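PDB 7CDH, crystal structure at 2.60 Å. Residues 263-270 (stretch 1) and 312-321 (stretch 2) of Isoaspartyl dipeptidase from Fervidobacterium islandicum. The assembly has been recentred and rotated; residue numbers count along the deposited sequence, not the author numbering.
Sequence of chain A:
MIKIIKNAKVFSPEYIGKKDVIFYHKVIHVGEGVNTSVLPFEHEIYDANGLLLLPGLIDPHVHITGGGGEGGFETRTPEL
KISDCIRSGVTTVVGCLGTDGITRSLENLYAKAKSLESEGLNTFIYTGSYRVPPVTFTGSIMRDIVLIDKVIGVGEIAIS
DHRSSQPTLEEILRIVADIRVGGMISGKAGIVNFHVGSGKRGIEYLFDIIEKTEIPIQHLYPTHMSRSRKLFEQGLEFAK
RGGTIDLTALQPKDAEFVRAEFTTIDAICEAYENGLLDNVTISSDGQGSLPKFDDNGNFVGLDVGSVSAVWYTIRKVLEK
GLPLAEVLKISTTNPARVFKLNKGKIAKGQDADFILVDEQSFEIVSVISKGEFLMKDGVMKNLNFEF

Stretch 1, residues 263-270: TTIDAICE
Stretch 2, residues 312-321: YTIRKVLEKG

Two helices of one chain pack here mainly through side chains, with no hydrogen bond between them. Helix 264-270 and helix 312-318 approach to 9.9 Å between axes, their N-to-C directions 58° apart (signed crossing angle -58°). The register is set by Ile-265 and Val-317, whose CA atoms lie 6.0 Å apart, and 362 Å² is buried over both sides.

Ile-265 covers the most surface, 87 Å². Its backbone is helical (phi/psi -58/-52), its CA-to-CB bond points toward the second helix, and its chi angles of -43° and -60° (m, m) extend CD1 across the interface. There Ile-265 CD1 meets Lys-316 CB at 3.3 Å, a tight approach for two carbons, Thr-313 O at 4.0 Å and Val-317 CG2 at 4.2 Å. Ile-265 CG2 lies 4.0 Å from Lys-320 CE and 4.1 Å from Lys-316 O. Its contacts run from Thr-313 to Lys-320.

Val-317 (phi/psi -77/-39, chi1 180°, t) contributes 61 Å². Its CA-to-CB bond runs sideways. Val-317 CG1 meets Ile-268 CG2 at 3.7 Å, and Val-317 CG2 lies 3.9 Å from Ile-268 CD1 and 4.2 Å from Ile-265 CD1. The CA-to-CB bond of Ile-268 points toward the partner, and the m, t rotamer (-72°, 173°) also places Ile-268 CD1 4.3 Å from Thr-313 CG2. Thr-313 CG2 (chi1 -65°, m) is in turn 4.0 Å from Thr-264 CG2, while both threonine OG1 atoms are hydrogen-bonded elsewhere in the structure.

Lys-320, covering 52 Å², lies in a type I turn from Leu-318 to Gly-321, closed by Gly-321 N to Leu-318 O at 2.7 Å. At phi/psi -101/9 its CA-to-CB bond points toward the first helix, and chi angles of -75°, -133°, 173° and -48° lay its aliphatic chain along that surface, with Lys-320 CD 3.9 Å from Cys-269 SG (Cys-269 chi1 -71°, m). Lys-316 also starts toward the partner, but its end leads away, and its NZ forms a long salt bridge with Glu-319 OE1 at 3.9 Å.

The first helix is anchored at its start by Thr-263 (phi/psi -123/172, chi1 74°, p). Thr-263 OG1 accepts a weak capping bond from Asp-266 N at 3.4 Å, and Asp-266 OD2 accepts from Thr-263 N at 3.1 Å. Ile-265 thus lies within a reciprocally capped first turn.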

# COMPACT_ATOMS: atom_id res chain seq x y z
N THR A 263 46.20 10.22 15.58
CA THR A 263 45.66 8.87 15.41
C THR A 263 44.81 8.49 16.61
O THR A 263 44.79 9.24 17.59
CB THR A 263 46.80 7.88 15.22
OG1 THR A 263 47.35 7.74 16.53
CG2 THR A 263 47.79 8.37 14.18
N THR A 264 44.14 7.35 16.49
CA THR A 264 43.40 6.68 17.58
C THR A 264 44.35 6.45 18.77
O THR A 264 43.89 6.60 19.91
CB THR A 264 42.70 5.43 17.02
OG1 THR A 264 41.61 5.95 16.25
CG2 THR A 264 42.13 4.53 18.10
N ILE A 265 45.62 6.12 18.55
CA ILE A 265 46.61 5.95 19.66
C ILE A 265 46.70 7.27 20.46
O ILE A 265 46.56 7.24 21.70
CB ILE A 265 48.01 5.51 19.16
CG1 ILE A 265 48.00 4.41 18.09
CG2 ILE A 265 48.83 5.08 20.36
CD1 ILE A 265 47.34 3.15 18.54
N ASP A 266 46.91 8.40 19.79
CA ASP A 266 46.97 9.73 20.46
C ASP A 266 45.65 9.95 21.19
O ASP A 266 45.67 10.38 22.36
CB ASP A 266 47.25 10.85 19.46
CG ASP A 266 48.57 10.64 18.72
OD1 ASP A 266 49.60 10.33 19.41
OD2 ASP A 266 48.56 10.75 17.46
N ALA A 267 44.54 9.68 20.52
CA ALA A 267 43.19 9.90 21.07
C ALA A 267 43.05 9.15 22.41
O ALA A 267 42.57 9.74 23.39
CB ALA A 267 42.18 9.47 20.04
N ILE A 268 43.43 7.88 22.45
CA ILE A 268 43.25 7.02 23.65
C ILE A 268 44.13 7.55 24.80
O ILE A 268 43.71 7.48 25.99
CB ILE A 268 43.56 5.55 23.29
CG1 ILE A 268 42.45 4.98 22.42
CG2 ILE A 268 43.82 4.69 24.54
CD1 ILE A 268 42.74 3.61 21.88
N CYS A 269 45.33 8.02 24.47
CA CYS A 269 46.32 8.52 25.46
C CYS A 269 45.81 9.82 26.05
O CYS A 269 45.83 9.95 27.28
CB CYS A 269 47.71 8.66 24.84
SG CYS A 269 48.46 7.05 24.50
N GLU A 270 45.27 10.70 25.22
CA GLU A 270 44.64 11.94 25.71
C GLU A 270 43.46 11.58 26.61
O GLU A 270 43.32 12.24 27.65
CB GLU A 270 44.21 12.83 24.56
CG GLU A 270 43.61 14.15 25.03
CD GLU A 270 43.44 15.19 23.93
OE1 GLU A 270 44.03 15.00 22.84
OE2 GLU A 270 42.72 16.21 24.17
N TYR A 312 45.52 -5.24 17.48
CA TYR A 312 46.64 -4.43 16.98
C TYR A 312 46.66 -3.10 17.74
O TYR A 312 47.76 -2.67 18.15
CB TYR A 312 46.52 -4.23 15.47
CG TYR A 312 47.64 -3.44 14.86
CD1 TYR A 312 48.88 -4.01 14.61
CD2 TYR A 312 47.47 -2.12 14.53
CE1 TYR A 312 49.91 -3.28 14.03
CE2 TYR A 312 48.48 -1.37 13.96
CZ TYR A 312 49.70 -1.95 13.70
OH TYR A 312 50.67 -1.19 13.13
N THR A 313 45.50 -2.45 17.87
CA THR A 313 45.37 -1.07 18.42
C THR A 313 45.66 -1.14 19.93
O THR A 313 46.43 -0.33 20.39
CB THR A 313 44.04 -0.39 18.05
OG1 THR A 313 44.04 -0.21 16.62
CG2 THR A 313 43.83 0.95 18.71
N ILE A 314 45.17 -2.16 20.62
CA ILE A 314 45.48 -2.40 22.06
C ILE A 314 47.01 -2.55 22.24
O ILE A 314 47.56 -1.93 23.18
CB ILE A 314 44.68 -3.60 22.56
CG1 ILE A 314 43.19 -3.28 22.63
CG2 ILE A 314 45.21 -4.09 23.91
CD1 ILE A 314 42.33 -4.52 22.79
N ARG A 315 47.67 -3.32 21.39
CA ARG A 315 49.13 -3.54 21.45
C ARG A 315 49.86 -2.20 21.21
O ARG A 315 50.89 -1.98 21.88
CB ARG A 315 49.57 -4.61 20.46
CG ARG A 315 49.26 -6.02 20.94
CD ARG A 315 49.83 -7.07 20.02
NE ARG A 315 51.27 -7.15 20.21
CZ ARG A 315 52.06 -8.12 19.72
NH1 ARG A 315 51.55 -9.09 18.98
NH2 ARG A 315 53.36 -8.10 19.97
N LYS A 316 49.36 -1.32 20.35
CA LYS A 316 50.05 -0.03 20.11
C LYS A 316 49.93 0.88 21.34
O LYS A 316 50.85 1.68 21.57
CB LYS A 316 49.56 0.68 18.85
CG LYS A 316 50.11 0.13 17.54
CD LYS A 316 51.60 -0.09 17.50
CE LYS A 316 52.15 -0.08 16.09
NZ LYS A 316 53.30 -1.00 15.91
N VAL A 317 48.85 0.77 22.10
CA VAL A 317 48.64 1.64 23.30
C VAL A 317 49.54 1.13 24.45
O VAL A 317 50.18 1.97 25.10
CB VAL A 317 47.15 1.75 23.66
CG1 VAL A 317 46.92 2.63 24.90
CG2 VAL A 317 46.34 2.29 22.50
N LEU A 318 49.68 -0.18 24.61
CA LEU A 318 50.55 -0.80 25.63
C LEU A 318 51.98 -0.27 25.45
O LEU A 318 52.59 0.13 26.46
CB LEU A 318 50.50 -2.32 25.50
CG LEU A 318 49.19 -2.99 25.87
CD1 LEU A 318 49.29 -4.50 25.71
CD2 LEU A 318 48.75 -2.60 27.28
N GLU A 319 52.49 -0.28 24.23
CA GLU A 319 53.85 0.21 23.84
C GLU A 319 54.04 1.70 24.19
O GLU A 319 55.16 2.19 24.00
CB GLU A 319 54.08 0.04 22.34
CG GLU A 319 54.16 -1.40 21.88
CD GLU A 319 54.29 -1.61 20.37
OE1 GLU A 319 54.51 -0.59 19.61
OE2 GLU A 319 54.19 -2.80 19.97
N LYS A 320 53.00 2.41 24.60
CA LYS A 320 53.10 3.81 25.10
C LYS A 320 53.06 3.83 26.64
O LYS A 320 52.95 4.92 27.23
CB LYS A 320 51.98 4.65 24.47
CG LYS A 320 52.20 5.02 23.01
CD LYS A 320 51.94 6.49 22.74
CE LYS A 320 52.30 6.92 21.34
NZ LYS A 320 53.65 6.45 20.94
N GLY A 321 53.14 2.67 27.28
CA GLY A 321 53.26 2.55 28.74
C GLY A 321 51.95 2.41 29.51
O GLY A 321 52.06 2.12 30.75